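Pectate lyase 47 (Bacillus sp. TS-47, PDB 1VBL) cleaves pectate, the polygalacturonate of plant cell walls, by elimination, as a secreted calcium-binding pectate lyase of polysaccharide lyase family 1. Local coordinates at residues R38-L41 and I42-L45; K121-D124 and R125-Y129. One frame throughout, in Å; residues are numbered along the deposited sequence.

Contact 1: residues R38-L41 and I42-L45; sequences RTEL and IQAL
Ile42 sits one helical turn beyond Arg38, and the two are joined first through the backbone: Ile42 N donates to Arg38 O at 3.0 Å with an N-H...O angle of 169°. The next residues repeat this i to i+4 pattern. Ala44 N reaches Glu40 O at 2.9 Å, and Leu45 N reaches Leu41 O at 3.0 Å. A similar bond runs from Gln43 N to Thr39 O, although the position of that oxygen is less certain.

Side-chain packing follows the same spacing. The Arg38 chain is extended from CG to NE, which brings its guanidinium over the end of Ile42; CD1 lies 3.3 Å from Arg38 CZ, on one face of the plane and displaced toward its rim. Arg38 NE has its polar partner in Arg125 O. Such i to i+4 contacts are those of a short alpha-helix, here 38-44, which lies between strands 32-35 and 59-63, themselves paired in parallel, at one end of the parallel beta-helix expected of this family. Leu41 and Leu45 lie side by side and point the same way, Leu41 CD1 being 3.9 Å from Leu45 CD1; both side chains rest on Ile61 of strand 59-63.

At the more open side, the methyl CG2 of Thr39 meets the amide of Gln43, 3.5 Å from its CD. With OG1 beside the backbone N (chi1 -61°), CG2 is left anti to that nitrogen and faces Gln43, while OG1 hydrogen-bonds to Asn75 OD1. Glu40 turns its carboxylate back along the chain, where OE1 is hydrogen-bonded to Thr36 OG1.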
loop_
_atom_site.group_PDB
_atom_site.type_symbol
_atom_site.label_atom_id
_atom_site.label_comp_id
_atom_site.label_asym_id
_atom_site.label_seq_id
_atom_site.Cartn_x
_atom_site.Cartn_y
_atom_site.Cartn_z
ATOM N N ARG A 38 -17.739 0.270 -12.502
ATOM C CA ARG A 38 -18.040 0.240 -11.077
ATOM C C ARG A 38 -19.266 -0.580 -10.706
ATOM O O ARG A 38 -19.213 -1.415 -9.803
ATOM C CB ARG A 38 -18.207 1.665 -10.539
ATOM C CG ARG A 38 -18.493 1.716 -9.042
ATOM C CD ARG A 38 -18.531 3.142 -8.515
ATOM N NE ARG A 38 -18.879 3.168 -7.097
ATOM C CZ ARG A 38 -20.070 2.832 -6.612
ATOM N NH1 ARG A 38 -21.041 2.447 -7.432
ATOM N NH2 ARG A 38 -20.288 2.869 -5.306
ATOM N N THR A 39 -20.379 -0.341 -11.392
ATOM C CA THR A 39 -21.603 -1.070 -11.087
ATOM C C THR A 39 -21.436 -2.579 -11.229
ATOM O O THR A 39 -21.801 -3.333 -10.329
ATOM C CB THR A 39 -22.765 -0.605 -11.988
ATOM O OG1 THR A 39 -23.010 0.788 -11.760
ATOM C CG2 THR A 39 -24.026 -1.392 -11.677
ATOM N N GLU A 40 -20.882 -3.020 -12.353
ATOM C CA GLU A 40 -20.688 -4.447 -12.581
ATOM C C GLU A 40 -19.764 -5.051 -11.530
ATOM O O GLU A 40 -19.940 -6.200 -11.119
ATOM C CB GLU A 40 -20.113 -4.689 -13.979
ATOM C CG GLU A 40 -20.920 -4.034 -15.097
ATOM C CD GLU A 40 -20.458 -4.454 -16.479
ATOM O OE1 GLU A 40 -19.264 -4.656 -16.719
ATOM O OE2 GLU A 40 -21.403 -4.574 -17.404
ATOM N N LEU A 41 -18.779 -4.272 -11.091
ATOM C CA LEU A 41 -17.838 -4.744 -10.083
ATOM C C LEU A 41 -18.568 -4.971 -8.765
ATOM O O LEU A 41 -18.437 -6.029 -8.150
ATOM C CB LEU A 41 -16.706 -3.726 -9.889
ATOM C CG LEU A 41 -15.699 -3.992 -8.762
ATOM C CD1 LEU A 41 -15.048 -5.356 -8.948
ATOM C CD2 LEU A 41 -14.639 -2.895 -8.759
ATOM N N ILE A 42 -19.342 -3.979 -8.336
ATOM C CA ILE A 42 -20.083 -4.098 -7.086
ATOM C C ILE A 42 -21.137 -5.202 -7.166
ATOM O O ILE A 42 -21.424 -5.872 -6.171
ATOM C CB ILE A 42 -20.742 -2.748 -6.703
ATOM C CG1 ILE A 42 -19.644 -1.732 -6.362
ATOM C CG2 ILE A 42 -21.675 -2.933 -5.508
ATOM C CD1 ILE A 42 -20.156 -0.366 -5.959
ATOM N N GLN A 43 -21.705 -5.401 -8.352
ATOM C CA GLN A 43 -22.707 -6.446 -8.536
ATOM C C GLN A 43 -22.034 -7.816 -8.435
ATOM O O GLN A 43 -22.535 -8.713 -7.761
ATOM C CB GLN A 43 -23.398 -6.282 -9.896
ATOM C CG GLN A 43 -24.095 -4.938 -10.045
ATOM C CD GLN A 43 -24.786 -4.765 -11.379
ATOM O OE1 GLN A 43 -24.206 -5.028 -12.434
ATOM N NE2 GLN A 43 -26.033 -4.305 -11.341
ATOM N N ALA A 44 -20.886 -7.967 -9.086
ATOM C CA ALA A 44 -20.159 -9.234 -9.045
ATOM C C ALA A 44 -19.746 -9.571 -7.615
ATOM O O ALA A 44 -19.700 -10.740 -7.232
ATOM C CB ALA A 44 -18.930 -9.167 -9.940
ATOM N N LEU A 45 -19.451 -8.542 -6.830
ATOM C CA LEU A 45 -19.041 -8.732 -5.445
ATOM C C LEU A 45 -20.208 -8.968 -4.485
ATOM O O LEU A 45 -19.996 -9.242 -3.304
ATOM C CB LEU A 45 -18.215 -7.526 -4.978
ATOM C CG LEU A 45 -16.775 -7.463 -5.499
ATOM C CD1 LEU A 45 -16.200 -6.066 -5.294
ATOM C CD2 LEU A 45 -15.928 -8.502 -4.766
#

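Contact 2: residues K121-D124 and R125-Y129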
loop_
_atom_site.group_PDB
_atom_site.type_symbol
_atom_site.label_atom_id
_atom_site.label_comp_id
_atom_site.label_asym_id
_atom_site.label_seq_id
_atom_site.Cartn_x
_atom_site.Cartn_y
_atom_site.Cartn_z
ATOM N N LYS A 121 -19.109 10.793 1.893
ATOM C CA LYS A 121 -19.844 10.497 0.671
ATOM C C LYS A 121 -18.912 9.918 -0.394
ATOM O O LYS A 121 -19.281 8.992 -1.119
ATOM C CB LYS A 121 -20.540 11.756 0.132
ATOM C CG LYS A 121 -21.490 11.459 -1.022
ATOM C CD LYS A 121 -22.313 12.677 -1.432
ATOM C CE LYS A 121 -23.161 12.362 -2.655
ATOM N NZ LYS A 121 -23.985 13.521 -3.107
ATOM N N GLN A 122 -17.702 10.451 -0.493
ATOM C CA GLN A 122 -16.773 9.920 -1.485
ATOM C C GLN A 122 -16.292 8.541 -1.042
ATOM O O GLN A 122 -16.207 7.615 -1.848
ATOM C CB GLN A 122 -15.580 10.857 -1.683
ATOM C CG GLN A 122 -14.512 10.272 -2.607
ATOM C CD GLN A 122 -13.510 11.303 -3.092
ATOM O OE1 GLN A 122 -13.063 12.159 -2.331
ATOM N NE2 GLN A 122 -13.139 11.215 -4.368
ATOM N N LYS A 123 -15.993 8.409 0.245
ATOM C CA LYS A 123 -15.524 7.142 0.795
ATOM C C LYS A 123 -16.527 6.019 0.534
ATOM O O LYS A 123 -16.165 4.956 0.023
ATOM C CB LYS A 123 -15.281 7.285 2.303
ATOM C CG LYS A 123 -14.725 6.041 2.986
ATOM C CD LYS A 123 -15.802 5.245 3.697
ATOM C CE LYS A 123 -16.481 6.077 4.783
ATOM N NZ LYS A 123 -15.492 6.732 5.694
ATOM N N ASP A 124 -17.788 6.259 0.883
ATOM C CA ASP A 124 -18.826 5.255 0.687
ATOM C C ASP A 124 -19.003 4.848 -0.775
ATOM O O ASP A 124 -19.542 3.780 -1.057
ATOM C CB ASP A 124 -20.167 5.749 1.249
ATOM C CG ASP A 124 -20.179 5.813 2.768
ATOM O OD1 ASP A 124 -19.306 5.187 3.407
ATOM O OD2 ASP A 124 -21.072 6.484 3.327
ATOM N N ARG A 125 -18.549 5.683 -1.705
ATOM C CA ARG A 125 -18.693 5.363 -3.124
ATOM C C ARG A 125 -17.468 4.756 -3.807
ATOM O O ARG A 125 -17.610 3.834 -4.613
ATOM C CB ARG A 125 -19.124 6.603 -3.918
ATOM C CG ARG A 125 -19.136 6.400 -5.439
ATOM C CD ARG A 125 -19.942 7.489 -6.150
ATOM N NE ARG A 125 -21.362 7.405 -5.813
ATOM C CZ ARG A 125 -22.236 6.603 -6.416
ATOM N NH1 ARG A 125 -21.850 5.808 -7.406
ATOM N NH2 ARG A 125 -23.496 6.577 -6.009
ATOM N N ILE A 126 -16.280 5.264 -3.491
ATOM C CA ILE A 126 -15.062 4.786 -4.143
ATOM C C ILE A 126 -14.287 3.646 -3.486
ATOM O O ILE A 126 -13.458 3.016 -4.143
ATOM C CB ILE A 126 -14.079 5.950 -4.401
ATOM C CG1 ILE A 126 -13.439 6.414 -3.092
ATOM C CG2 ILE A 126 -14.825 7.110 -5.075
ATOM C CD1 ILE A 126 -12.397 7.504 -3.284
ATOM N N MET A 127 -14.523 3.388 -2.203
ATOM C CA MET A 127 -13.824 2.287 -1.544
ATOM C C MET A 127 -14.725 1.063 -1.636
ATOM O O MET A 127 -15.769 0.986 -0.982
ATOM C CB MET A 127 -13.507 2.628 -0.087
ATOM C CG MET A 127 -12.490 3.760 0.070
ATOM S SD MET A 127 -11.030 3.595 -1.020
ATOM C CE MET A 127 -10.308 2.108 -0.374
ATOM N N VAL A 128 -14.314 0.118 -2.474
ATOM C CA VAL A 128 -15.070 -1.104 -2.727
ATOM C C VAL A 128 -14.729 -2.232 -1.759
ATOM O O VAL A 128 -13.572 -2.649 -1.659
ATOM C CB VAL A 128 -14.816 -1.593 -4.179
ATOM C CG1 VAL A 128 -15.611 -2.852 -4.468
ATOM C CG2 VAL A 128 -15.186 -0.493 -5.166
ATOM N N TYR A 129 -15.741 -2.726 -1.051
ATOM C CA TYR A 129 -15.547 -3.823 -0.106
ATOM C C TYR A 129 -15.375 -5.148 -0.842
ATOM O O TYR A 129 -16.052 -5.404 -1.844
ATOM C CB TYR A 129 -16.748 -3.939 0.835
ATOM C CG TYR A 129 -16.748 -2.946 1.968
ATOM C CD1 TYR A 129 -15.921 -3.123 3.078
ATOM C CD2 TYR A 129 -17.577 -1.826 1.937
ATOM C CE1 TYR A 129 -15.924 -2.211 4.130
ATOM C CE2 TYR A 129 -17.586 -0.908 2.978
ATOM C CZ TYR A 129 -16.758 -1.106 4.070
ATOM O OH TYR A 129 -16.762 -0.191 5.094
HETATM O O HOH W 1 -16.809 2.431 1.221
HETATM O O HOH W 2 -17.287 2.609 3.759
#
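Gln122 O takes two backbone donors where the helix ends: Ile126 N at 2.9 Å, with an N-H...O angle of 166°, and Arg125 N at 3.0 Å, which approaches from above the carbonyl plane. Arg125 N also makes a weak bond to Lys121 O. One residue on, Met127 N donates to Lys123 O at 3.2 Å, although Met127 has already left helical backbone angles. Water 1 donates to Lys123 O at 2.9 Å and to Met127 O at 2.8 Å, bridging the last turn and the new strand. Water 2 donates to Asp124 OD1 and is also hydrogen-bonded to Tyr129 OH.

Helix 110-126 thus passes directly into strand 127-129, an outer strand of a parallel sheet beside strand 149-153; the Met127 side chain is about 8 Å from the bound calcium ion. In the packing, Ile126 CD1 lies against the aliphatic part of Gln122, 3.5 Å from its CG. Ile126 CG1 falls between its backbone N and carbonyl carbon, a torsion (chi1 73°) that brings CG1 to 3.3 Å from Gln122 O. Cutting Ile126 back to an alanine would probably open a gap beside Gln122 CG and free its methylenes to shift, whereas Gln122 OE1 has its own partner in Tyr171 N.

Both contacts are local, yet they occupy different places in the fold. Contact 1 has the regular i to i+4 pattern, is mostly buried and lies on helix 38-44 and the residue after it; contact 2 mixes i to i+4 with an i to i+3 bond at its helix end, is only partly buried, spans the change from helix to strand, and brings ordered waters into its bonding. Buried Leu41, Ala44 and Leu45 face strands in contact 1, whereas contact 2 has exposed Lys121 and Asp124, and Met127 close to calcium ligand Asp190. The two meet directly: Arg38 NE is 2.9 Å from Arg125 O, a probable hydrogen bond, and Leu45 CD1 packs 3.4 Å from Val128 CG1.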